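Local coordinates for uncharacterized protein (Bacteroides ovatus, PDB 4IRT) that is of unknown function but belongs to a BNR-repeat family of beta-propeller proteins and may act as a neuraminidase, releasing sialic acid from glycans, at residues E187-E199 with D208-W221. Numbering follows the deposited sequence.
Sequences EKGTIHLSWVWRE and DICYARSFDNGVTW. With EDO (1,2-ethanediol), chain M.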
ATOM      1  N   GLU A 187      12.116  -5.533  -8.807  1.00 14.03           N
ATOM      2  CA  GLU A 187      12.225  -5.906 -10.221  1.00 15.81           C
ATOM      3  C   GLU A 187      13.014  -7.196 -10.453  1.00 16.67           C
ATOM      4  O   GLU A 187      13.059  -7.701 -11.576  1.00 20.96           O
ATOM      5  CB  GLU A 187      12.752  -4.722 -11.037  1.00 15.26           C
ATOM      6  CG  GLU A 187      11.703  -3.632 -11.064  1.00 14.74           C
ATOM      7  CD  GLU A 187      12.220  -2.231 -11.365  1.00 15.96           C
ATOM      8  OE1 GLU A 187      13.256  -2.108 -12.029  1.00 15.15           O
ATOM      9  OE2 GLU A 187      11.552  -1.239 -10.960  1.00 17.80           O
ATOM     10  N   LYS A 188      13.643  -7.708  -9.396  1.00 16.02           N
ATOM     11  CA  LYS A 188      14.339  -9.006  -9.443  1.00 17.38           C
ATOM     12  C   LYS A 188      13.511 -10.145  -8.838  1.00 16.78           C
ATOM     13  O   LYS A 188      13.956 -11.321  -8.789  1.00 17.16           O
ATOM     14  CB  LYS A 188      15.664  -8.901  -8.714  1.00 20.41           C
ATOM     15  CG  LYS A 188      16.624  -7.952  -9.398  1.00 25.52           C
ATOM     16  CD  LYS A 188      18.042  -8.172  -8.957  1.00 34.56           C
ATOM     17  CE  LYS A 188      18.506  -7.109  -7.991  1.00 43.65           C
ATOM     18  NZ  LYS A 188      19.993  -7.189  -7.863  1.00 50.37           N
ATOM     19  N   GLY A 189      12.317  -9.811  -8.371  1.00 14.85           N
ATOM     20  CA  GLY A 189      11.393 -10.795  -7.828  1.00 14.06           C
ATOM     21  C   GLY A 189      11.591 -11.039  -6.338  1.00 13.47           C
ATOM     22  O   GLY A 189      10.978 -11.935  -5.782  1.00 12.84           O
ATOM     23  N   THR A 190      12.434 -10.237  -5.693  1.00 13.10           N
ATOM     24  CA  THR A 190      12.613 -10.327  -4.239  1.00 12.76           C
ATOM     25  C   THR A 190      11.412  -9.696  -3.510  1.00 12.16           C
ATOM     26  O   THR A 190      10.959  -8.581  -3.840  1.00 10.12           O
ATOM     27  CB  THR A 190      13.927  -9.640  -3.814  1.00 14.23           C
ATOM     28  OG1 THR A 190      15.021 -10.291  -4.471  1.00 14.13           O
ATOM     29  CG2 THR A 190      14.143  -9.675  -2.304  1.00 17.12           C
ATOM     30  N   ILE A 191      10.936 -10.376  -2.482  1.00 12.05           N
ATOM     31  CA  ILE A 191       9.847  -9.851  -1.660  1.00 11.75           C
ATOM     32  C   ILE A 191      10.469  -9.112  -0.492  1.00 12.10           C
ATOM     33  O   ILE A 191      11.205  -9.719   0.308  1.00 11.43           O
ATOM     34  CB  ILE A 191       8.952 -10.972  -1.092  1.00 14.05           C
ATOM     35  CG1 ILE A 191       8.391 -11.862  -2.209  1.00 13.89           C
ATOM     36  CG2 ILE A 191       7.849 -10.374  -0.233  1.00 12.64           C
ATOM     37  CD1 ILE A 191       7.778 -13.149  -1.697  1.00 14.05           C
ATOM     38  N   HIS A 192      10.143  -7.823  -0.376  1.00 11.09           N
ATOM     39  CA  HIS A 192      10.573  -7.013   0.738  1.00 10.72           C
ATOM     40  C   HIS A 192       9.443  -6.860   1.728  1.00  9.46           C
ATOM     41  O   HIS A 192       8.294  -6.741   1.334  1.00  9.96           O
ATOM     42  CB  HIS A 192      11.019  -5.621   0.251  1.00 10.44           C
ATOM     43  CG  HIS A 192      12.157  -5.663  -0.716  1.00 11.02           C
ATOM     44  ND1 HIS A 192      13.461  -5.514  -0.319  1.00 11.83           N
ATOM     45  CD2 HIS A 192      12.195  -5.880  -2.055  1.00 11.22           C
ATOM     46  CE1 HIS A 192      14.261  -5.633  -1.364  1.00 12.29           C
ATOM     47  NE2 HIS A 192      13.516  -5.838  -2.436  1.00 12.34           N
ATOM     48  N   LEU A 193       9.784  -6.815   3.009  1.00 10.21           N
ATOM     49  CA  LEU A 193       8.803  -6.666   4.087  1.00  9.88           C
ATOM     50  C   LEU A 193       9.348  -5.763   5.174  1.00 10.64           C
ATOM     51  O   LEU A 193      10.450  -5.983   5.670  1.00 10.22           O
ATOM     52  CB  LEU A 193       8.534  -8.054   4.693  1.00 10.72           C
ATOM     53  CG  LEU A 193       7.756  -8.154   6.005  1.00 10.18           C
ATOM     54  CD1 LEU A 193       6.326  -7.711   5.848  1.00 10.54           C
ATOM     55  CD2 LEU A 193       7.804  -9.592   6.492  1.00 10.70           C
ATOM     56  N   SER A 194       8.572  -4.757   5.562  1.00 10.23           N
ATOM     57  CA  SER A 194       8.899  -3.917   6.735  1.00  9.45           C
ATOM     58  C   SER A 194       7.647  -3.719   7.585  1.00  9.40           C
ATOM     59  O   SER A 194       6.495  -3.896   7.106  1.00  8.96           O
ATOM     60  CB  SER A 194       9.493  -2.572   6.333  1.00 10.02           C
ATOM     61  OG  SER A 194       8.647  -1.876   5.452  1.00 10.11           O
ATOM     62  N   TRP A 195       7.864  -3.354   8.851  1.00  9.89           N
ATOM     63  CA  TRP A 195       6.770  -3.211   9.800  1.00  9.78           C
ATOM     64  C   TRP A 195       7.162  -2.395  11.001  1.00  9.69           C
ATOM     65  O   TRP A 195       8.338  -2.200  11.245  1.00 10.02           O
ATOM     66  CB  TRP A 195       6.243  -4.580  10.249  1.00 10.12           C
ATOM     67  CG  TRP A 195       7.128  -5.410  11.098  1.00 10.72           C
ATOM     68  CD1 TRP A 195       7.071  -5.522  12.489  1.00 11.28           C
ATOM     69  CD2 TRP A 195       8.144  -6.331  10.668  1.00 11.02           C
ATOM     70  NE1 TRP A 195       8.002  -6.431  12.921  1.00 11.65           N
ATOM     71  CE2 TRP A 195       8.671  -6.947  11.836  1.00 11.35           C
ATOM     72  CE3 TRP A 195       8.699  -6.661   9.423  1.00 10.70           C
ATOM     73  CZ2 TRP A 195       9.732  -7.854  11.790  1.00 11.92           C
ATOM     74  CZ3 TRP A 195       9.760  -7.607   9.372  1.00 12.18           C
ATOM     75  CH2 TRP A 195      10.250  -8.187  10.545  1.00 11.63           C
ATOM     76  N   VAL A 196       6.152  -1.942  11.731  1.00  9.57           N
ATOM     77  CA  VAL A 196       6.317  -1.331  13.048  1.00 10.00           C
ATOM     78  C   VAL A 196       5.610  -2.245  14.034  1.00 10.49           C
ATOM     79  O   VAL A 196       4.675  -2.994  13.673  1.00 10.26           O
ATOM     80  CB  VAL A 196       5.704   0.096  13.132  1.00 10.55           C
ATOM     81  CG1 VAL A 196       6.256   0.969  11.989  1.00 11.11           C
ATOM     82  CG2 VAL A 196       4.184   0.051  13.123  1.00 10.87           C
ATOM     83  N   TRP A 197       6.086  -2.225  15.264  1.00 10.77           N
ATOM     84  CA  TRP A 197       5.396  -2.893  16.314  1.00 11.38           C
ATOM     85  C   TRP A 197       4.359  -1.972  16.886  1.00 11.59           C
ATOM     86  O   TRP A 197       4.541  -0.753  16.911  1.00 10.74           O
ATOM     87  CB  TRP A 197       6.357  -3.267  17.421  1.00 11.70           C
ATOM     88  CG  TRP A 197       7.415  -4.252  17.016  1.00 12.25           C
ATOM     89  CD1 TRP A 197       8.759  -4.033  16.999  1.00 13.37           C
ATOM     90  CD2 TRP A 197       7.229  -5.629  16.633  1.00 12.19           C
ATOM     91  NE1 TRP A 197       9.424  -5.184  16.621  1.00 12.73           N
ATOM     92  CE2 TRP A 197       8.506  -6.175  16.399  1.00 13.17           C
ATOM     93  CE3 TRP A 197       6.108  -6.457  16.491  1.00 12.11           C
ATOM     94  CZ2 TRP A 197       8.699  -7.532  16.027  1.00 13.01           C
ATOM     95  CZ3 TRP A 197       6.304  -7.785  16.130  1.00 11.88           C
ATOM     96  CH2 TRP A 197       7.587  -8.303  15.895  1.00 12.39           C
ATOM     97  N   ARG A 198       3.256  -2.544  17.360  1.00 12.39           N
ATOM     98  CA  ARG A 198       2.379  -1.781  18.240  1.00 14.11           C
ATOM     99  C   ARG A 198       2.221  -2.561  19.527  1.00 12.67           C
ATOM    100  O   ARG A 198       1.688  -3.666  19.527  1.00 14.41           O
ATOM    101  CB  ARG A 198       1.004  -1.497  17.676  1.00 14.95           C
ATOM    102  CG  ARG A 198       0.321  -0.481  18.590  1.00 17.44           C
ATOM    103  CD  ARG A 198      -1.088  -0.141  18.236  1.00 16.60           C
ATOM    104  NE  ARG A 198      -1.161   0.735  17.078  1.00 15.98           N
ATOM    105  CZ  ARG A 198      -2.299   1.204  16.609  1.00 18.31           C
ATOM    106  NH1 ARG A 198      -3.432   0.936  17.249  1.00 19.19           N
ATOM    107  NH2 ARG A 198      -2.318   1.957  15.519  1.00 17.52           N
ATOM    108  N   GLU A 199       2.624  -1.950  20.620  1.00 12.86           N
ATOM    109  CA  GLU A 199       2.772  -2.644  21.863  1.00 12.89           C
ATOM    110  C   GLU A 199       1.426  -3.002  22.516  1.00 13.52           C
ATOM    111  O   GLU A 199       1.280  -4.110  23.010  1.00 14.21           O
ATOM    112  CB  GLU A 199       3.674  -1.837  22.787  1.00 13.88           C
ATOM    113  CG  GLU A 199       4.437  -2.655  23.785  1.00 14.49           C
ATOM    114  CD  GLU A 199       5.240  -3.823  23.201  1.00 13.87           C
ATOM    115  OE1 GLU A 199       5.718  -3.815  22.056  1.00 12.08           O
ATOM    116  OE2 GLU A 199       5.456  -4.767  23.950  1.00 17.99           O
ATOM    117  N   ASP A 208       9.449   1.398  16.478  1.00 11.10           N
ATOM    118  CA  ASP A 208      10.453   0.750  15.622  1.00 11.19           C
ATOM    119  C   ASP A 208      10.001   0.494  14.180  1.00 10.92           C
ATOM    120  O   ASP A 208       8.808   0.457  13.882  1.00 10.11           O
ATOM    121  CB  ASP A 208      10.933  -0.577  16.263  1.00 11.64           C
ATOM    122  CG  ASP A 208      11.597  -0.359  17.609  1.00 12.55           C
ATOM    123  OD1 ASP A 208      12.485   0.524  17.726  1.00 13.52           O
ATOM    124  OD2 ASP A 208      11.227  -1.072  18.571  1.00 13.53           O
ATOM    125  N   ILE A 209      10.993   0.378  13.301  1.00  9.87           N
ATOM    126  CA  ILE A 209      10.823  -0.077  11.929  1.00 10.41           C
ATOM    127  C   ILE A 209      11.749  -1.257  11.689  1.00 10.60           C
ATOM    128  O   ILE A 209      12.987  -1.128  11.800  1.00 11.00           O
ATOM    129  CB  ILE A 209      11.116   1.041  10.892  1.00 10.41           C
ATOM    130  CG1 ILE A 209      10.277   2.296  11.221  1.00 10.78           C
ATOM    131  CG2 ILE A 209      10.823   0.532   9.478  1.00 10.61           C
ATOM    132  CD1 ILE A 209      10.392   3.445  10.232  1.00 10.77           C
ATOM    133  N   CYS A 210      11.156  -2.386  11.323  1.00 10.32           N
ATOM    134  CA  CYS A 210      11.886  -3.643  11.144  1.00 10.61           C
ATOM    135  C   CYS A 210      11.805  -4.100   9.675  1.00 10.42           C
ATOM    136  O   CYS A 210      10.975  -3.633   8.921  1.00 10.63           O
ATOM    137  CB  CYS A 210      11.311  -4.733  12.059  1.00 11.48           C
ATOM    138  SG  CYS A 210      11.451  -4.376  13.842  1.00 13.18           S
ATOM    139  N   TYR A 211      12.643  -5.056   9.286  1.00 10.83           N
ATOM    140  CA  TYR A 211      12.799  -5.396   7.876  1.00 10.93           C
ATOM    141  C   TYR A 211      13.162  -6.869   7.690  1.00 10.92           C
ATOM    142  O   TYR A 211      13.906  -7.414   8.472  1.00 11.66           O
ATOM    143  CB  TYR A 211      13.897  -4.537   7.262  1.00 11.26           C
ATOM    144  CG  TYR A 211      14.202  -4.892   5.829  1.00 10.96           C
ATOM    145  CD1 TYR A 211      13.401  -4.408   4.787  1.00 10.98           C
ATOM    146  CD2 TYR A 211      15.279  -5.693   5.505  1.00 10.93           C
ATOM    147  CE1 TYR A 211      13.661  -4.745   3.472  1.00 10.45           C
ATOM    148  CE2 TYR A 211      15.533  -6.050   4.191  1.00 11.56           C
ATOM    149  CZ  TYR A 211      14.745  -5.552   3.172  1.00 11.25           C
ATOM    150  OH  TYR A 211      15.015  -5.845   1.851  1.00 11.46           O
ATOM    151  N   ALA A 212      12.654  -7.466   6.620  1.00 11.26           N
ATOM    152  CA  ALA A 212      13.104  -8.749   6.162  1.00 10.82           C
ATOM    153  C   ALA A 212      12.885  -8.846   4.672  1.00 11.27           C
ATOM    154  O   ALA A 212      12.090  -8.097   4.122  1.00 12.00           O
ATOM    155  CB  ALA A 212      12.342  -9.860   6.872  1.00 11.57           C
ATOM    156  N   ARG A 213      13.616  -9.744   4.026  1.00 10.93           N
ATOM    157  CA  ARG A 213      13.391 -10.034   2.596  1.00 10.92           C
ATOM    158  C   ARG A 213      13.555 -11.501   2.244  1.00 12.32           C
ATOM    159  O   ARG A 213      14.266 -12.234   2.913  1.00 12.86           O
ATOM    160  CB  ARG A 213      14.278  -9.166   1.709  1.00 11.45           C
ATOM    161  CG  ARG A 213      15.778  -9.284   1.991  1.00 12.48           C
ATOM    162  CD  ARG A 213      16.528  -8.566   0.875  1.00 13.31           C
ATOM    163  NE  ARG A 213      17.953  -8.338   1.150  1.00 14.12           N
ATOM    164  CZ  ARG A 213      18.532  -7.150   1.215  1.00 13.14           C
ATOM    165  NH1 ARG A 213      17.827  -6.029   1.094  1.00 12.68           N
ATOM    166  NH2 ARG A 213      19.830  -7.085   1.422  1.00 13.80           N
ATOM    167  N   SER A 214      12.902 -11.919   1.173  1.00 12.58           N
ATOM    168  CA  SER A 214      12.927 -13.304   0.736  1.00 13.08           C
ATOM    169  C   SER A 214      13.238 -13.362  -0.749  1.00 13.04           C
ATOM    170  O   SER A 214      12.601 -12.660  -1.557  1.00 11.95           O
ATOM    171  CB  SER A 214      11.581 -13.985   0.942  1.00 12.56           C
ATOM    172  OG  SER A 214      11.634 -15.316   0.423  1.00 12.68           O
ATOM    173  N   PHE A 215      14.178 -14.249  -1.100  1.00 14.30           N
ATOM    174  CA  PHE A 215      14.602 -14.475  -2.484  1.00 14.71           C
ATOM    175  C   PHE A 215      13.982 -15.711  -3.145  1.00 16.17           C
ATOM    176  O   PHE A 215      14.243 -15.970  -4.325  1.00 15.83           O
ATOM    177  CB  PHE A 215      16.129 -14.615  -2.535  1.00 15.44           C
ATOM    178  CG  PHE A 215      16.855 -13.411  -2.003  1.00 15.75           C
ATOM    179  CD1 PHE A 215      17.178 -12.351  -2.835  1.00 16.07           C
ATOM    180  CD2 PHE A 215      17.203 -13.345  -0.670  1.00 16.39           C
ATOM    181  CE1 PHE A 215      17.860 -11.238  -2.347  1.00 16.26           C
ATOM    182  CE2 PHE A 215      17.830 -12.219  -0.158  1.00 16.50           C
ATOM    183  CZ  PHE A 215      18.183 -11.170  -1.011  1.00 15.88           C
ATOM    184  N   ASP A 216      13.162 -16.461  -2.397  1.00 16.53           N
ATOM    185  CA  ASP A 216      12.578 -17.716  -2.872  1.00 16.41           C
ATOM    186  C   ASP A 216      11.049 -17.753  -2.672  1.00 16.00           C
ATOM    187  O   ASP A 216      10.470 -18.754  -2.230  1.00 15.71           O
ATOM    188  CB  ASP A 216      13.258 -18.885  -2.193  1.00 16.69           C
ATOM    189  CG  ASP A 216      13.115 -18.861  -0.677  1.00 17.50           C
ATOM    190  OD1 ASP A 216      12.437 -17.944  -0.114  1.00 15.57           O
ATOM    191  OD2 ASP A 216      13.705 -19.757  -0.042  1.00 16.85           O
ATOM    192  N   ASN A 217      10.413 -16.651  -3.035  1.00 15.48           N
ATOM    193  CA  ASN A 217       8.959 -16.495  -2.988  1.00 15.51           C
ATOM    194  C   ASN A 217       8.330 -16.729  -1.646  1.00 15.44           C
ATOM    195  O   ASN A 217       7.189 -17.209  -1.545  1.00 16.27           O
ATOM    196  CB  ASN A 217       8.294 -17.335  -4.067  1.00 17.60           C
ATOM    197  CG  ASN A 217       8.551 -16.774  -5.447  1.00 20.51           C
ATOM    198  OD1 ASN A 217       8.502 -15.556  -5.661  1.00 17.83           O
ATOM    199  ND2 ASN A 217       8.850 -17.650  -6.387  1.00 20.99           N
ATOM    200  N   GLY A 218       9.049 -16.321  -0.602  1.00 14.86           N
ATOM    201  CA  GLY A 218       8.504 -16.312   0.741  1.00 14.45           C
ATOM    202  C   GLY A 218       8.811 -17.499   1.639  1.00 14.73           C
ATOM    203  O   GLY A 218       8.405 -17.486   2.797  1.00 14.53           O
ATOM    204  N   VAL A 219       9.527 -18.504   1.145  1.00 15.36           N
ATOM    205  CA  VAL A 219       9.819 -19.704   1.940  1.00 15.77           C
ATOM    206  C   VAL A 219      10.833 -19.384   3.055  1.00 15.88           C
ATOM    207  O   VAL A 219      10.625 -19.723   4.247  1.00 15.96           O
ATOM    208  CB  VAL A 219      10.307 -20.869   1.025  1.00 17.92           C
ATOM    209  CG1 VAL A 219      10.681 -22.118   1.838  1.00 18.21           C
ATOM    210  CG2 VAL A 219       9.240 -21.217  -0.028  1.00 17.64           C
ATOM    211  N   THR A 220      11.925 -18.731   2.691  1.00 15.99           N
ATOM    212  CA  THR A 220      12.948 -18.326   3.664  1.00 16.13           C
ATOM    213  C   THR A 220      13.209 -16.832   3.593  1.00 14.92           C
ATOM    214  O   THR A 220      13.014 -16.202   2.545  1.00 14.10           O
ATOM    215  CB  THR A 220      14.270 -19.076   3.473  1.00 17.37           C
ATOM    216  OG1 THR A 220      14.846 -18.767   2.195  1.00 16.92           O
ATOM    217  CG2 THR A 220      14.062 -20.587   3.588  1.00 18.15           C
ATOM    218  N   TRP A 221      13.683 -16.285   4.709  1.00 13.37           N
ATOM    219  CA  TRP A 221      13.757 -14.841   4.913  1.00 12.84           C
ATOM    220  C   TRP A 221      15.128 -14.448   5.451  1.00 13.64           C
ATOM    221  O   TRP A 221      15.694 -15.184   6.252  1.00 13.92           O
ATOM    222  CB  TRP A 221      12.644 -14.399   5.878  1.00 12.49           C
ATOM    223  CG  TRP A 221      11.303 -14.519   5.218  1.00 11.89           C
ATOM    224  CD1 TRP A 221      10.518 -15.653   5.138  1.00 11.80           C
ATOM    225  CD2 TRP A 221      10.629 -13.509   4.472  1.00 11.41           C
ATOM    226  NE1 TRP A 221       9.395 -15.400   4.380  1.00 11.92           N
ATOM    227  CE2 TRP A 221       9.420 -14.087   3.980  1.00 11.49           C
ATOM    228  CE3 TRP A 221      10.908 -12.158   4.182  1.00 11.81           C
ATOM    229  CZ2 TRP A 221       8.507 -13.368   3.223  1.00 10.89           C
ATOM    230  CZ3 TRP A 221       9.991 -11.436   3.443  1.00 10.84           C
ATOM    231  CH2 TRP A 221       8.788 -12.042   2.983  1.00 11.22           C
TER
HETATM  232  C1  EDO M 512      20.931 -10.989   2.188  1.00 30.85           C
HETATM  233  O1  EDO M 512      19.593 -10.447   2.216  1.00 19.84           O
HETATM  234  C2  EDO M 512      21.651 -10.756   0.862  1.00 35.16           C
HETATM  235  O2  EDO M 512      21.740  -9.349   0.605  1.00 28.60           O
HETATM  236  O   HOH W   1       9.145 -13.546  -7.392  1.00 14.08           O
HETATM  237  O   HOH W   2      11.337 -13.969  -3.696  1.00 17.14           O
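Y211 swings CG opposite its backbone N (chi1 176°), H192 turns its ring back beside its own N (chi1 -60°), and the two meet edge to edge, with Y211 OH 2.7 Å from H192 ND1 in a hydrogen bond. R213 NH1 donates to Y211 OH at 2.9 Å, the oxygen lying 24° out of the guanidinium plane, while D186 holds H192 NE2. A methionine in place of R213 would probably cost the phenol oxygen one of its two bonds here and let its ring shift more freely, besides losing both bonds to the ethanediol. On the other face of the sheet from H192, Y211 and R213 lie I191, L193 and W195. C210 CB sits over the W195 indole, 3.6 Å from the six-membered ring centroid, and C210 SG lies obliquely near W195 and W197. Strands 191-198 and 206-214 are the middle pair of a four-stranded antiparallel propeller blade, and S214-W221 reads as an Asp-box, the motif of sialidase blades. Here D216 takes T220 N on OD1 and T220 OG1 on OD2, while S214 OG donates to T220 O (2.7 Å) and accepts from G218 N. From strand 191-198, I191 packs against this turn: CG2 touches W221 CH2 at 3.7 Å, and CD1 rests on the N217-G218 peptide. One water joins G189 O, S214 O and N217 N.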